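Local coordinates for protein yersinopine dehydrogenase (Yersinia pestis, PDB 6C4M) that catalyses the NADPH-dependent reductive condensation of pyruvate with a histidine-containing aminobutanoate intermediate, the last step in making the metallophore yersinopine, at residues P24-G29 and G103-L108; N53-K58 and I95-Q100; P70-Q75 and V89-Y94. All coordinates share one frame; numbering follows the deposited sequence.

Interaction 1. Residues P24-G29 and G103-L108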
loop_
_atom_site.group_PDB
_atom_site.type_symbol
_atom_site.label_atom_id
_atom_site.label_comp_id
_atom_site.label_asym_id
_atom_site.label_seq_id
_atom_site.Cartn_x
_atom_site.Cartn_y
_atom_site.Cartn_z
ATOM N N PRO A 24 48.141 -12.983 3.037
ATOM C CA PRO A 24 47.984 -12.295 1.750
ATOM C C PRO A 24 46.661 -12.690 1.107
ATOM O O PRO A 24 46.335 -13.873 0.991
ATOM C CB PRO A 24 49.184 -12.769 0.927
ATOM C CG PRO A 24 49.751 -13.948 1.700
ATOM C CD PRO A 24 49.405 -13.725 3.115
ATOM N N THR A 25 45.891 -11.684 0.731
ATOM C CA THR A 25 44.509 -11.870 0.308
ATOM C C THR A 25 44.320 -11.268 -1.065
ATOM O O THR A 25 44.686 -10.109 -1.291
ATOM C CB THR A 25 43.537 -11.242 1.293
ATOM O OG1 THR A 25 43.792 -11.788 2.587
ATOM C CG2 THR A 25 42.123 -11.581 0.875
ATOM N N LEU A 26 43.769 -12.067 -1.976
ATOM C CA LEU A 26 43.471 -11.637 -3.340
ATOM C C LEU A 26 41.954 -11.515 -3.485
ATOM O O LEU A 26 41.226 -12.510 -3.376
ATOM C CB LEU A 26 44.065 -12.601 -4.369
ATOM C CG LEU A 26 43.608 -12.348 -5.824
ATOM C CD1 LEU A 26 43.837 -10.885 -6.220
ATOM C CD2 LEU A 26 44.309 -13.284 -6.827
ATOM N N ILE A 27 41.478 -10.292 -3.710
ATOM C CA ILE A 27 40.048 -10.031 -3.899
ATOM C C ILE A 27 39.724 -10.105 -5.393
ATOM O O ILE A 27 40.216 -9.286 -6.181
ATOM C CB ILE A 27 39.649 -8.659 -3.329
ATOM C CG1 ILE A 27 39.978 -8.585 -1.821
ATOM C CG2 ILE A 27 38.135 -8.370 -3.566
ATOM C CD1 ILE A 27 39.713 -7.261 -1.205
ATOM N N LEU A 28 38.853 -11.046 -5.785
ATOM C CA LEU A 28 38.481 -11.222 -7.195
ATOM C C LEU A 28 37.189 -10.462 -7.472
ATOM O O LEU A 28 36.094 -10.883 -7.069
ATOM C CB LEU A 28 38.316 -12.688 -7.564
ATOM C CG LEU A 28 39.567 -13.542 -7.347
ATOM C CD1 LEU A 28 39.239 -14.982 -7.694
ATOM C CD2 LEU A 28 40.792 -13.063 -8.180
ATOM N N GLY A 29 37.323 -9.359 -8.188
ATOM C CA GLY A 29 36.200 -8.515 -8.506
ATOM C C GLY A 29 36.362 -7.232 -7.730
ATOM O O GLY A 29 36.640 -7.273 -6.527
ATOM N N GLY A 103 50.796 -17.206 -7.150
ATOM C CA GLY A 103 51.756 -16.796 -6.136
ATOM C C GLY A 103 51.390 -17.239 -4.738
ATOM O O GLY A 103 50.785 -18.301 -4.559
ATOM N N ASP A 104 51.748 -16.448 -3.730
ATOM C CA ASP A 104 51.652 -16.914 -2.357
ATOM C C ASP A 104 50.330 -16.549 -1.692
ATOM O O ASP A 104 50.206 -16.698 -0.468
ATOM C CB ASP A 104 52.829 -16.362 -1.537
ATOM C CG ASP A 104 52.771 -14.844 -1.387
ATOM O OD1 ASP A 104 51.727 -14.248 -1.762
ATOM O OD2 ASP A 104 53.755 -14.241 -0.897
ATOM N N TRP A 105 49.347 -16.055 -2.456
ATOM C CA TRP A 105 48.046 -15.744 -1.891
ATOM C C TRP A 105 47.510 -16.928 -1.094
ATOM O O TRP A 105 47.446 -18.054 -1.594
ATOM C CB TRP A 105 47.046 -15.375 -3.003
ATOM C CG TRP A 105 47.559 -14.301 -3.900
ATOM C CD1 TRP A 105 48.000 -14.445 -5.193
ATOM C CD2 TRP A 105 47.738 -12.920 -3.565
ATOM N NE1 TRP A 105 48.421 -13.228 -5.683
ATOM C CE2 TRP A 105 48.275 -12.279 -4.709
ATOM C CE3 TRP A 105 47.468 -12.156 -2.424
ATOM C CZ2 TRP A 105 48.563 -10.918 -4.735
ATOM C CZ3 TRP A 105 47.747 -10.801 -2.458
ATOM C CH2 TRP A 105 48.295 -10.200 -3.604
ATOM N N GLN A 106 47.056 -16.655 0.128
ATOM C CA GLN A 106 46.470 -17.698 0.965
ATOM C C GLN A 106 44.958 -17.598 1.106
ATOM O O GLN A 106 44.332 -18.561 1.560
ATOM C CB GLN A 106 47.127 -17.683 2.339
ATOM C CG GLN A 106 48.637 -17.922 2.186
ATOM C CD GLN A 106 49.324 -18.242 3.483
ATOM O OE1 GLN A 106 48.703 -18.708 4.424
ATOM N NE2 GLN A 106 50.638 -18.043 3.512
ATOM N N ARG A 107 44.358 -16.489 0.692
ATOM C CA ARG A 107 42.914 -16.318 0.768
ATOM C C ARG A 107 42.468 -15.647 -0.520
ATOM O O ARG A 107 43.041 -14.628 -0.936
ATOM C CB ARG A 107 42.540 -15.499 2.013
ATOM C CG ARG A 107 41.095 -15.170 2.139
ATOM C CD ARG A 107 40.868 -14.167 3.248
ATOM N NE ARG A 107 41.197 -14.676 4.573
ATOM C CZ ARG A 107 42.049 -14.092 5.417
ATOM N NH1 ARG A 107 42.695 -12.984 5.074
ATOM N NH2 ARG A 107 42.240 -14.604 6.625
ATOM N N LEU A 108 41.499 -16.273 -1.186
ATOM C CA LEU A 108 40.762 -15.651 -2.269
ATOM C C LEU A 108 39.362 -15.291 -1.783
ATOM O O LEU A 108 38.696 -16.092 -1.110
ATOM C CB LEU A 108 40.637 -16.566 -3.484
ATOM C CG LEU A 108 41.917 -17.137 -4.070
ATOM C CD1 LEU A 108 41.550 -17.927 -5.318
ATOM C CD2 LEU A 108 42.916 -16.027 -4.367
#
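Leu26 lays its CB over one face of the Trp105 indole, a CH-pi contact 4.0 Å from CB to the centroid of the five-membered ring and 23° off its normal. CG of Trp105 stands beside its own backbone N (chi1 -53°), and the ring reaches back over strand 25-28, its edge meeting the backbone of Pro24 and Thr25. Arg48 makes a cation-pi contact with the same indole. The same Leu26 CB also meets Leu108 CD2 at 3.6 Å; these two leucines lie side by side and point the same way. They form one of two parallel bridges; the other, Thr25 with Arg107, projects to the opposite face. Strands 25-28 and 107-110 are thereby neighbours in the parallel part of the sheet of the Rossmann-type nucleotide-binding domain. Leu26 N donates to Arg107 O at 2.9 Å, nearly straight at 170°. At the entry, Pro24 O accepts both Gln106 N (3.0 Å) and Arg107 N (3.3 Å). On the Thr25 face, the Arg107 chain is bent at chi3, and its NH1 meets Thr25 OG1 at 3.0 Å, a bent bond; OG1 also bonds Leu23 O. The guanidinium is further held by a salt bridge from NH2 to Glu226 and a cation-pi contact with Trp229.

Interaction 2. Residues N53-K58 and I95-Q100. With NAP (NADP nicotinamide-adenine-dinucleotide phosphate), chain B.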
loop_
_atom_site.group_PDB
_atom_site.type_symbol
_atom_site.label_atom_id
_atom_site.label_comp_id
_atom_site.label_asym_id
_atom_site.label_seq_id
_atom_site.Cartn_x
_atom_site.Cartn_y
_atom_site.Cartn_z
ATOM N N ASN A 53 40.103 -7.259 -11.494
ATOM C CA ASN A 53 38.889 -6.859 -12.196
ATOM C C ASN A 53 39.059 -7.140 -13.676
ATOM O O ASN A 53 40.122 -6.888 -14.249
ATOM C CB ASN A 53 38.571 -5.376 -11.999
ATOM C CG ASN A 53 37.105 -5.053 -12.264
ATOM O OD1 ASN A 53 36.326 -4.886 -11.329
ATOM N ND2 ASN A 53 36.726 -4.956 -13.543
ATOM N N ARG A 54 38.006 -7.668 -14.281
ATOM C CA ARG A 54 38.020 -7.938 -15.708
ATOM C C ARG A 54 38.303 -6.646 -16.472
ATOM O O ARG A 54 37.987 -5.546 -15.991
ATOM C CB ARG A 54 36.668 -8.501 -16.151
ATOM C CG ARG A 54 35.548 -7.505 -15.951
ATOM C CD ARG A 54 34.195 -7.986 -16.505
ATOM N NE ARG A 54 33.106 -7.100 -16.074
ATOM C CZ ARG A 54 31.910 -7.048 -16.666
ATOM N NH1 ARG A 54 31.650 -7.831 -17.706
ATOM N NH2 ARG A 54 30.980 -6.213 -16.218
ATOM N N PRO A 55 38.843 -6.758 -17.709
ATOM C CA PRO A 55 39.191 -5.580 -18.517
ATOM C C PRO A 55 38.001 -4.901 -19.197
ATOM O O PRO A 55 38.037 -4.579 -20.382
ATOM C CB PRO A 55 40.192 -6.150 -19.530
ATOM C CG PRO A 55 39.856 -7.597 -19.650
ATOM C CD PRO A 55 39.322 -8.017 -18.307
ATOM N N SER A 56 36.944 -4.656 -18.434
ATOM C CA SER A 56 35.910 -3.751 -18.903
ATOM C C SER A 56 36.497 -2.351 -19.044
ATOM O O SER A 56 37.660 -2.101 -18.717
ATOM C CB SER A 56 34.739 -3.748 -17.934
ATOM O OG SER A 56 35.195 -3.377 -16.619
ATOM N N THR A 57 35.681 -1.418 -19.549
ATOM C CA THR A 57 36.112 -0.023 -19.596
ATOM C C THR A 57 36.388 0.504 -18.196
ATOM O O THR A 57 37.365 1.230 -17.984
ATOM C CB THR A 57 35.051 0.840 -20.287
ATOM O OG1 THR A 57 33.789 0.593 -19.681
ATOM C CG2 THR A 57 34.956 0.496 -21.748
ATOM N N LYS A 58 35.524 0.165 -17.232
ATOM C CA LYS A 58 35.753 0.555 -15.836
ATOM C C LYS A 58 37.017 -0.092 -15.272
ATOM O O LYS A 58 37.803 0.556 -14.572
ATOM C CB LYS A 58 34.550 0.172 -14.979
ATOM C CG LYS A 58 34.567 0.784 -13.570
ATOM C CD LYS A 58 34.207 -0.238 -12.494
ATOM C CE LYS A 58 35.291 -1.297 -12.302
ATOM N NZ LYS A 58 34.878 -2.330 -11.311
ATOM N N ILE A 95 45.574 -7.080 -10.974
ATOM C CA ILE A 95 45.600 -7.862 -12.201
ATOM C C ILE A 95 44.244 -7.750 -12.885
ATOM O O ILE A 95 43.223 -7.454 -12.256
ATOM C CB ILE A 95 45.929 -9.342 -11.942
ATOM C CG1 ILE A 95 44.974 -9.896 -10.877
ATOM C CG2 ILE A 95 47.418 -9.492 -11.567
ATOM C CD1 ILE A 95 45.091 -11.418 -10.657
ATOM N N ASP A 96 44.251 -8.002 -14.195
ATOM C CA ASP A 96 43.033 -8.041 -14.981
ATOM C C ASP A 96 42.940 -9.309 -15.811
ATOM O O ASP A 96 42.113 -9.384 -16.707
ATOM C CB ASP A 96 42.918 -6.804 -15.877
ATOM C CG ASP A 96 43.928 -6.795 -16.998
ATOM O OD1 ASP A 96 44.810 -7.674 -16.992
ATOM O OD2 ASP A 96 43.836 -5.898 -17.864
ATOM N N GLN A 97 43.748 -10.305 -15.513
ATOM C CA GLN A 97 43.656 -11.615 -16.134
ATOM C C GLN A 97 43.782 -12.638 -15.022
ATOM O O GLN A 97 44.736 -12.591 -14.239
ATOM C CB GLN A 97 44.765 -11.847 -17.198
ATOM C CG GLN A 97 44.562 -11.134 -18.526
ATOM C CD GLN A 97 43.190 -11.389 -19.162
ATOM O OE1 GLN A 97 42.707 -12.526 -19.233
ATOM N NE2 GLN A 97 42.550 -10.315 -19.612
ATOM N N LEU A 98 42.815 -13.540 -14.938
ATOM C CA LEU A 98 42.806 -14.531 -13.874
ATOM C C LEU A 98 43.944 -15.523 -14.012
ATOM O O LEU A 98 44.390 -16.107 -13.005
ATOM C CB LEU A 98 41.461 -15.235 -13.879
ATOM C CG LEU A 98 40.307 -14.325 -13.425
ATOM C CD1 LEU A 98 38.969 -14.902 -13.863
ATOM C CD2 LEU A 98 40.347 -14.184 -11.930
ATOM N N ALA A 99 44.454 -15.710 -15.227
ATOM C CA ALA A 99 45.675 -16.494 -15.367
ATOM C C ALA A 99 46.831 -15.880 -14.612
ATOM O O ALA A 99 47.820 -16.570 -14.364
ATOM C CB ALA A 99 46.033 -16.647 -16.846
ATOM N N GLN A 100 46.743 -14.607 -14.225
ATOM C CA GLN A 100 47.758 -14.002 -13.368
ATOM C C GLN A 100 47.439 -14.137 -11.872
ATOM O O GLN A 100 48.158 -13.557 -11.047
ATOM C CB GLN A 100 47.945 -12.517 -13.714
ATOM C CG GLN A 100 48.564 -12.238 -15.095
ATOM C CD GLN A 100 48.411 -10.771 -15.505
ATOM O OE1 GLN A 100 47.367 -10.141 -15.266
ATOM N NE2 GLN A 100 49.447 -10.221 -16.119
HETATM P PA NAP B . 29.189 -5.727 -8.840
HETATM O O1A NAP B . 28.413 -6.864 -8.298
HETATM O O2A NAP B . 28.317 -4.793 -9.720
HETATM O O5B NAP B . 30.437 -6.348 -9.711
HETATM C C5B NAP B . 31.513 -6.889 -8.913
HETATM C C4B NAP B . 32.610 -7.370 -9.882
HETATM O O4B NAP B . 31.951 -8.439 -10.801
HETATM C C3B NAP B . 33.028 -6.425 -10.645
HETATM O O3B NAP B . 34.457 -6.570 -10.919
HETATM C C2B NAP B . 32.219 -6.616 -12.065
HETATM O O2B NAP B . 33.009 -6.061 -13.174
HETATM C C1B NAP B . 32.087 -7.884 -12.224
HETATM N N9A NAP B . 30.770 -8.104 -12.822
HETATM C C8A NAP B . 29.525 -7.658 -12.583
HETATM N N7A NAP B . 28.760 -8.230 -13.524
HETATM C C5A NAP B . 29.555 -9.014 -14.318
HETATM C C6A NAP B . 29.189 -9.787 -15.391
HETATM N N6A NAP B . 27.935 -10.065 -16.092
HETATM N N1A NAP B . 30.130 -10.493 -16.045
HETATM C C2A NAP B . 31.441 -10.448 -15.632
HETATM N N3A NAP B . 31.798 -9.678 -14.564
HETATM C C4A NAP B . 30.828 -8.955 -13.899
HETATM O O3 NAP B . 29.773 -4.859 -7.555
HETATM P PN NAP B . 29.466 -4.985 -5.972
HETATM O O1N NAP B . 30.739 -4.650 -5.328
HETATM O O2N NAP B . 28.347 -3.953 -5.688
HETATM O O5D NAP B . 28.888 -6.466 -5.463
HETATM C C5D NAP B . 29.781 -7.466 -4.908
HETATM C C4D NAP B . 28.901 -8.675 -4.530
HETATM O O4D NAP B . 27.855 -8.246 -3.402
HETATM C C3D NAP B . 28.165 -9.140 -5.518
HETATM O O3D NAP B . 27.944 -10.602 -5.212
HETATM C C2D NAP B . 26.791 -8.469 -5.408
HETATM O O2D NAP B . 25.853 -9.334 -5.848
HETATM C C1D NAP B . 26.644 -8.331 -3.880
HETATM N N1N NAP B . 25.879 -7.143 -3.429
HETATM C C2N NAP B . 26.467 -5.944 -3.223
HETATM C C3N NAP B . 25.681 -4.864 -2.760
HETATM C C7N NAP B . 26.310 -3.475 -2.517
HETATM O O7N NAP B . 25.862 -2.731 -1.739
HETATM N N7N NAP B . 27.474 -3.136 -3.291
HETATM C C4N NAP B . 24.342 -5.023 -2.534
HETATM C C5N NAP B . 23.765 -6.216 -2.747
HETATM C C6N NAP B . 24.537 -7.295 -3.191
HETATM P P2B NAP B . 32.899 -4.407 -13.544
HETATM O O1X NAP B . 31.650 -4.223 -14.379
HETATM O O2X NAP B . 32.787 -3.604 -12.292
HETATM O O3X NAP B . 34.100 -4.019 -14.375
#
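Asn53 OD1 is gripped by NAP O3B at 2.5 Å, by Lys58 NZ from above the amide plane, and by Ala30 N. Across the contact, Asn53 N donates to Ile95 O at 3.2 Å, and Asp96 CA comes close to Asn53 O. The Asn53 side chain points away from segment 95-100, CG anti to the backbone N (chi1 -159°), and its amide faces the cofactor. ND2 gives one bond to Arg54 O, in plane and on a lone pair, and another to NAP O3X (2.9 Å), which together should fix the amide's rotation. Ser56 OG reaches the same O3X at 2.6 Å while capping Gly59 N, so phosphate and helix start share one hydroxyl. Lys58 NZ donates to NAP O2X at 2.6 Å. Arg54 runs extended from CG to NE, binding NAP O2B through NE and O1X through NH2 (2.8 Å), while NAP N3A lies over one face of its guanidinium. Behind this layer, the Pro55 ring rests its CD on Asp96 O at 3.5 Å, with Gln97 NE2 near CG. Asp96 itself pairs with Lys63. Arg and Lys gripping the ribose 2'-phosphate, and probably offsetting its charge, beside a Ser at a helix N-cap are characteristic of an NADP-specific Rossmann-type site.

Interaction 3. Residues P70-Q75 and V89-Y94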
loop_
_atom_site.group_PDB
_atom_site.type_symbol
_atom_site.label_atom_id
_atom_site.label_comp_id
_atom_site.label_asym_id
_atom_site.label_seq_id
_atom_site.Cartn_x
_atom_site.Cartn_y
_atom_site.Cartn_z
ATOM N N PRO A 70 48.248 3.443 -6.081
ATOM C CA PRO A 70 47.518 2.211 -5.721
ATOM C C PRO A 70 46.727 2.342 -4.418
ATOM O O PRO A 70 46.915 1.589 -3.463
ATOM C CB PRO A 70 48.644 1.171 -5.646
ATOM C CG PRO A 70 49.880 1.946 -5.296
ATOM C CD PRO A 70 49.708 3.306 -5.906
ATOM N N THR A 71 45.779 3.279 -4.397
ATOM C CA THR A 71 45.017 3.586 -3.194
ATOM C C THR A 71 43.534 3.688 -3.514
ATOM O O THR A 71 43.136 4.405 -4.439
ATOM C CB THR A 71 45.500 4.893 -2.571
ATOM O OG1 THR A 71 46.896 4.778 -2.276
ATOM C CG2 THR A 71 44.715 5.202 -1.311
ATOM N N LEU A 72 42.725 2.991 -2.723
ATOM C CA LEU A 72 41.279 3.088 -2.780
ATOM C C LEU A 72 40.785 3.950 -1.623
ATOM O O LEU A 72 41.429 4.036 -0.574
ATOM C CB LEU A 72 40.641 1.702 -2.708
ATOM C CG LEU A 72 41.192 0.702 -3.716
ATOM C CD1 LEU A 72 40.591 -0.668 -3.453
ATOM C CD2 LEU A 72 40.878 1.198 -5.113
ATOM N N TYR A 73 39.631 4.576 -1.827
ATOM C CA TYR A 73 39.052 5.534 -0.888
ATOM C C TYR A 73 37.620 5.149 -0.555
ATOM O O TYR A 73 36.863 4.722 -1.436
ATOM C CB TYR A 73 39.085 6.952 -1.470
ATOM C CG TYR A 73 40.491 7.466 -1.682
ATOM C CD1 TYR A 73 41.193 8.067 -0.647
ATOM C CD2 TYR A 73 41.127 7.328 -2.911
ATOM C CE1 TYR A 73 42.484 8.527 -0.826
ATOM C CE2 TYR A 73 42.418 7.797 -3.102
ATOM C CZ TYR A 73 43.089 8.395 -2.050
ATOM O OH TYR A 73 44.377 8.857 -2.221
ATOM N N LEU A 74 37.256 5.308 0.719
ATOM C CA LEU A 74 35.943 4.937 1.224
ATOM C C LEU A 74 35.449 5.999 2.197
ATOM O O LEU A 74 36.225 6.561 2.975
ATOM C CB LEU A 74 35.963 3.580 1.938
ATOM C CG LEU A 74 34.701 3.106 2.687
ATOM C CD1 LEU A 74 33.597 2.606 1.770
ATOM C CD2 LEU A 74 35.112 2.007 3.656
ATOM N N GLN A 75 34.144 6.242 2.166
ATOM C CA GLN A 75 33.492 7.132 3.116
ATOM C C GLN A 75 32.263 6.466 3.709
ATOM O O GLN A 75 31.501 5.793 3.007
ATOM C CB GLN A 75 33.091 8.461 2.467
ATOM C CG GLN A 75 34.278 9.279 1.985
ATOM C CD GLN A 75 33.923 10.727 1.727
ATOM O OE1 GLN A 75 34.686 11.635 2.068
ATOM N NE2 GLN A 75 32.760 10.955 1.126
ATOM N N VAL A 89 43.044 2.692 1.543
ATOM C CA VAL A 89 43.693 1.390 1.644
ATOM C C VAL A 89 44.561 1.164 0.418
ATOM O O VAL A 89 44.162 1.462 -0.713
ATOM C CB VAL A 89 42.664 0.255 1.812
ATOM C CG1 VAL A 89 41.722 0.198 0.615
ATOM C CG2 VAL A 89 43.377 -1.068 2.005
ATOM N N THR A 90 45.746 0.623 0.643
ATOM C CA THR A 90 46.704 0.419 -0.421
ATOM C C THR A 90 46.498 -0.951 -1.054
ATOM O O THR A 90 46.206 -1.931 -0.366
ATOM C CB THR A 90 48.125 0.560 0.117
ATOM O OG1 THR A 90 48.408 1.959 0.256
ATOM C CG2 THR A 90 49.133 -0.073 -0.826
ATOM N N ILE A 91 46.623 -1.010 -2.379
ATOM C CA ILE A 91 46.550 -2.264 -3.117
ATOM C C ILE A 91 47.971 -2.603 -3.558
ATOM O O ILE A 91 48.637 -1.792 -4.212
ATOM C CB ILE A 91 45.593 -2.171 -4.318
ATOM C CG1 ILE A 91 44.170 -1.806 -3.872
ATOM C CG2 ILE A 91 45.591 -3.485 -5.091
ATOM C CD1 ILE A 91 43.442 -2.873 -3.048
ATOM N N ASP A 92 48.434 -3.795 -3.200
ATOM C CA ASP A 92 49.810 -4.191 -3.468
ATOM C C ASP A 92 49.966 -4.867 -4.813
ATOM O O ASP A 92 51.070 -4.884 -5.370
ATOM C CB ASP A 92 50.293 -5.132 -2.359
ATOM C CG ASP A 92 50.220 -4.477 -0.986
ATOM O OD1 ASP A 92 51.066 -3.595 -0.720
ATOM O OD2 ASP A 92 49.287 -4.807 -0.215
ATOM N N CYS A 93 48.886 -5.410 -5.352
ATOM C CA CYS A 93 48.946 -6.086 -6.634
ATOM C C CYS A 93 47.584 -5.964 -7.295
ATOM O O CYS A 93 46.569 -6.239 -6.656
ATOM C CB CYS A 93 49.332 -7.552 -6.437
ATOM S SG CYS A 93 49.422 -8.480 -7.947
ATOM N N TYR A 94 47.561 -5.539 -8.556
ATOM C CA TYR A 94 46.330 -5.473 -9.332
ATOM C C TYR A 94 46.541 -6.225 -10.630
ATOM O O TYR A 94 47.573 -6.053 -11.289
ATOM C CB TYR A 94 45.918 -4.028 -9.612
ATOM C CG TYR A 94 44.606 -3.869 -10.367
ATOM C CD1 TYR A 94 44.570 -3.833 -11.753
ATOM C CD2 TYR A 94 43.405 -3.723 -9.681
ATOM C CE1 TYR A 94 43.361 -3.662 -12.439
ATOM C CE2 TYR A 94 42.224 -3.572 -10.337
ATOM C CZ TYR A 94 42.198 -3.536 -11.720
ATOM O OH TYR A 94 40.996 -3.360 -12.364
#
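Leu72 meets two side chains of segment 89-94, one from the strand and one just past its end: its CB touches Val89 CG1 at 3.8 Å, and its CD1 packs on Ile91 CD1 at 3.6 Å. With CG anti to the carbonyl carbon (chi1 -52°), the branched end of Leu72 lies over Ile91, whose CG1 also approaches Leu72 CG and CD1. On the other face, Thr71 and Thr90 cross obliquely, their hydroxyls OG1 to OG1 4.1 Å apart, close neighbours rather than bonded partners. Pro70 flanks the start of the strand, its CB 3.3 Å from Ile91 O. The backbone sets this register. Leu72 and Val89 are an antiparallel hydrogen-bonded pair, Leu72 N giving to Val89 O at 2.9 Å and Val89 N returning to Leu72 O at 3.0 Å, which joins the two arms of a beta hairpin, strands 71-76 and 87-90. Thr71 and Thr90 form the adjoining non-hydrogen-bonded pair. Just past the strand ends, Ile91 N continues the pairing to Pro70 O at 2.8 Å; the bond is straight at the hydrogen (167°), though the donor is tilted 31° from the carbonyl plane. Thr71 CG2 also lies over one face of the Tyr73 ring, toward its rim. On the Leu72 side, Val89 packs on Ala38, Val39 and Ser42 of helix 32-44, and Ile91 touches Leu51 of strand 49-52. Thr71 O accepts the Tyr65 hydroxyl of helix 57-68. The hairpin thus packs its Leu72-Val89 face on helix 32-44, with strand 71-76 paired in parallel along its other edge with strand 203-217.

How the interactions relate
All three contacts belong to the nucleotide-binding domain of one chain, their centres about 15 to 16 Å apart. Interaction 1 leads to the cofactor through Gly29, which touches NADP just past strand 25-28, while interaction 2 holds the adenosine 2'-phosphate directly. The two meet where Leu28 CD2 packs on Leu98 CD2 at 3.9 Å. Interaction 3 stands further back, the Leu72 side chain about 11 Å from NADP, yet its second segment continues into 95-100, and Tyr94 OH comes within 3.2 Å of Asn53 CB. Cys93 CB lies 3.9 Å from Trp105 CZ2, joining interactions 1 and 3. Helix 57-68 links the phosphate-binding residues to the hairpin strand.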